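Local coordinates for tyrosine recombinase XerH (Helicobacter pylori, PDB 5JK0) that cuts and rejoins difH DNA as a site-specific tyrosine recombinase involved in chromosome segregation, acting from a synaptic complex of four copies, at the interface of chains A and B and the interface of chains A and C. Sequence-based numbering; all coordinates share one arbitrary frame. Chains: chain A/B/C, Tyrosine recombinase XerH.

Contact 1: the interface of chains A and B. Residues chain A 316, 320, 324, 329; chain B 352, 355-356, 359.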
# COMPACT_ATOMS: atom_id res chain seq x y z
N PHE A 316 -30.94 1.15 -10.65
CA PHE A 316 -30.53 -0.22 -10.41
C PHE A 316 -30.06 -0.42 -8.97
O PHE A 316 -30.40 -1.42 -8.33
CB PHE A 316 -29.42 -0.63 -11.38
CG PHE A 316 -28.80 -1.96 -11.07
CD1 PHE A 316 -29.46 -3.14 -11.39
CD2 PHE A 316 -27.56 -2.04 -10.46
CE1 PHE A 316 -28.89 -4.37 -11.10
CE2 PHE A 316 -26.99 -3.26 -10.17
CZ PHE A 316 -27.65 -4.43 -10.49
N LEU A 320 -31.75 -2.72 -6.11
CA LEU A 320 -30.91 -3.79 -5.59
C LEU A 320 -30.97 -3.88 -4.07
O LEU A 320 -31.10 -4.97 -3.51
CB LEU A 320 -29.46 -3.59 -6.05
CG LEU A 320 -28.46 -4.64 -5.58
CD1 LEU A 320 -28.94 -6.04 -5.93
CD2 LEU A 320 -27.08 -4.38 -6.18
N ARG A 324 -32.77 -6.90 -1.84
CA ARG A 324 -31.84 -7.80 -1.16
C ARG A 324 -31.40 -7.31 0.22
O ARG A 324 -30.98 -8.11 1.05
CB ARG A 324 -30.62 -8.04 -2.04
CG ARG A 324 -30.91 -8.88 -3.27
CD ARG A 324 -31.39 -10.27 -2.89
NE ARG A 324 -31.79 -11.06 -4.05
CZ ARG A 324 -33.05 -11.19 -4.46
NH1 ARG A 324 -34.03 -10.60 -3.81
NH2 ARG A 324 -33.32 -11.93 -5.53
N LEU A 329 -23.38 -6.02 -1.24
CA LEU A 329 -23.77 -6.43 -2.58
C LEU A 329 -23.90 -5.23 -3.51
O LEU A 329 -23.51 -5.28 -4.68
CB LEU A 329 -25.08 -7.22 -2.54
CG LEU A 329 -25.56 -7.85 -3.85
CD1 LEU A 329 -24.52 -8.81 -4.40
CD2 LEU A 329 -26.89 -8.55 -3.65
N ARG B 352 -20.96 -12.94 -4.88
CA ARG B 352 -22.39 -13.19 -4.71
C ARG B 352 -23.20 -12.43 -5.75
O ARG B 352 -24.34 -12.06 -5.50
CB ARG B 352 -22.84 -12.81 -3.30
CG ARG B 352 -21.91 -13.28 -2.19
CD ARG B 352 -22.50 -12.98 -0.82
NE ARG B 352 -22.99 -11.61 -0.72
CZ ARG B 352 -22.25 -10.56 -0.38
NH1 ARG B 352 -20.96 -10.73 -0.10
NH2 ARG B 352 -22.79 -9.35 -0.31
N GLU B 355 -26.88 -13.17 -6.84
CA GLU B 355 -28.00 -12.67 -6.04
C GLU B 355 -28.51 -11.34 -6.58
O GLU B 355 -29.70 -11.04 -6.50
CB GLU B 355 -27.58 -12.51 -4.58
CG GLU B 355 -27.04 -13.78 -3.95
CD GLU B 355 -26.60 -13.57 -2.51
OE1 GLU B 355 -26.80 -12.46 -1.98
OE2 GLU B 355 -26.05 -14.52 -1.91
N ALA B 356 -27.60 -10.55 -7.15
CA ALA B 356 -27.96 -9.24 -7.67
C ALA B 356 -28.62 -9.34 -9.04
O ALA B 356 -29.39 -8.46 -9.44
CB ALA B 356 -26.72 -8.35 -7.75
N ILE B 359 -32.79 -10.19 -9.12
CA ILE B 359 -33.77 -9.26 -8.56
C ILE B 359 -34.90 -8.93 -9.54
O ILE B 359 -35.98 -8.53 -9.12
CB ILE B 359 -33.10 -7.94 -8.13
CG1 ILE B 359 -32.42 -7.26 -9.32
CG2 ILE B 359 -32.10 -8.19 -7.01
CD1 ILE B 359 -31.75 -5.95 -8.97
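B:Ala356 sits between two leucines, A:Leu320 and A:Leu329, where the C-terminal helix of chain B, residues 353-357, and the residue two places beyond it dock on helices 309-324 and 327-334 of chain A. In this apolar packing its CB lies 3.7 Å from CD1 of A:Leu320 and 4.0 Å from CD1 of A:Leu329. Further along, B:Ile359 divides its branches. Its CD1 stands above the A:Phe316 ring plane, off the rim at CE1 and 3.9 Å from that atom, the two side chains crossing at about a right angle, while its CG2 meets both A:Leu320 and A:Arg324. This split follows from a chi1 of 60°, which sets CG1 between the backbone N and the carbonyl carbon and leaves CG2 anti to the carbonyl carbon, beside the backbone N.

The polar part rests on A:Arg324. Its chain bends at chi2 (-62°) and brings NE within 3.2 Å of the main-chain O of B:Glu355, a bent hydrogen bond with the acceptor tilted from the guanidinium plane. CG2 of B:Ile359 lies over the centre of one guanidinium face; the arginine thus meets a methyl on that face and a carbonyl at NE. The B:Glu355 carboxylate makes no salt bridge with it, although the opposite charges may attract weakly.

Such docking of a C-terminal segment on a neighbouring catalytic domain is characteristic of tyrosine recombinases. At the far end, CD1 of A:Leu329 packs 3.4 Å from the carbonyl O of B:Arg352.

Contact 2: the interface of chains A and C. Residues chain A 338-340; chain C 338-340.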
# COMPACT_ATOMS: atom_id res chain seq x y z
N SER A 338 -16.09 2.78 -1.69
CA SER A 338 -16.46 2.84 -0.28
C SER A 338 -17.95 2.64 -0.07
O SER A 338 -18.76 3.04 -0.91
CB SER A 338 -16.03 4.18 0.33
OG SER A 338 -16.47 4.29 1.67
N LEU A 339 -18.31 2.01 1.05
CA LEU A 339 -19.71 1.78 1.40
C LEU A 339 -20.45 3.08 1.69
O LEU A 339 -21.68 3.11 1.66
CB LEU A 339 -19.80 0.85 2.61
CG LEU A 339 -19.48 -0.62 2.38
CD1 LEU A 339 -19.30 -1.34 3.70
CD2 LEU A 339 -20.59 -1.27 1.56
N ASN A 340 -19.70 4.14 1.96
CA ASN A 340 -20.30 5.45 2.21
C ASN A 340 -21.02 5.98 0.97
O ASN A 340 -21.95 6.78 1.08
CB ASN A 340 -19.24 6.45 2.66
CG ASN A 340 -18.80 6.22 4.10
OD1 ASN A 340 -19.63 5.93 4.97
ND2 ASN A 340 -17.51 6.34 4.35
N SER C 338 -18.93 7.00 9.56
CA SER C 338 -18.46 6.36 8.33
C SER C 338 -18.73 4.86 8.36
O SER C 338 -18.54 4.21 9.39
CB SER C 338 -16.97 6.63 8.13
OG SER C 338 -16.47 5.87 7.04
N LEU C 339 -19.15 4.32 7.22
CA LEU C 339 -19.43 2.89 7.12
C LEU C 339 -18.15 2.07 6.99
O LEU C 339 -18.18 0.84 7.10
CB LEU C 339 -20.34 2.62 5.92
CG LEU C 339 -21.82 2.95 6.16
CD1 LEU C 339 -22.57 2.99 4.85
CD2 LEU C 339 -22.43 1.93 7.11
N ASN C 340 -17.02 2.75 6.78
CA ASN C 340 -15.73 2.08 6.77
C ASN C 340 -15.41 1.53 8.15
O ASN C 340 -14.67 0.55 8.29
CB ASN C 340 -14.62 3.03 6.32
CG ASN C 340 -14.77 3.45 4.86
OD1 ASN C 340 -15.37 2.73 4.06
ND2 ASN C 340 -14.22 4.60 4.52
O HOH W 1 -16.21 0.48 2.35
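Two asparagine amides, A:Asn340 and C:Asn340, cross at about a right angle with their planes 52° apart, each reaching the start of the opposing short helix 339-342 and neither stacking on the other. Both the oxygen and the nitrogen of the A:Asn340 amide are used. ND2 gives a nearly straight hydrogen bond to OG of C:Ser338, 2.9 Å away and in the amide plane, while OD1 accepts the backbone N-H of C:Leu339 at 2.8 Å, the donor tilted 25° from the carbonyl plane. This pairing fixes the rotation of the amide and satisfies an N-H in the first turn of the helix.

In the reciprocal half the serine and asparagine exchange the roles of donor and acceptor. OD1 of C:Asn340 takes a hydrogen bond from OG of A:Ser338 at 3.1 Å, and water 1 stands between that same OD1 and the backbone N of A:Leu339, replacing the direct link made on the other side. Each serine also caps its own helix: with OG anti to the backbone N (chi1 176° in A:Ser338, and much the same in C:Ser338), the hydroxyl accepts the N-H of the asparagine two residues on.

The patch thus joins two copies of one recombinase through like segments in unlike ways, a near-symmetry broken in detail. Beside the polar cluster the two leucines meet, CB of A:Leu339 lying 3.8 Å from CB of C:Leu339.

The centres of contact 1 and contact 2 lie about 18 Å apart, and they share no residue of chain A. Helix 327-334, which takes part in contact 1, ends shortly before the segment 338-340 of contact 2, so one stretch of chain A faces a different neighbour at each end. Both centres are about 15 to 16 Å from the catalytic arginine A:Arg214. Chain A thereby touches two partners within the four-copy assembly, one by docking and one by like segments meeting. Such links could couple the geometry of the synapse to the active sites, although the structure alone does not show this.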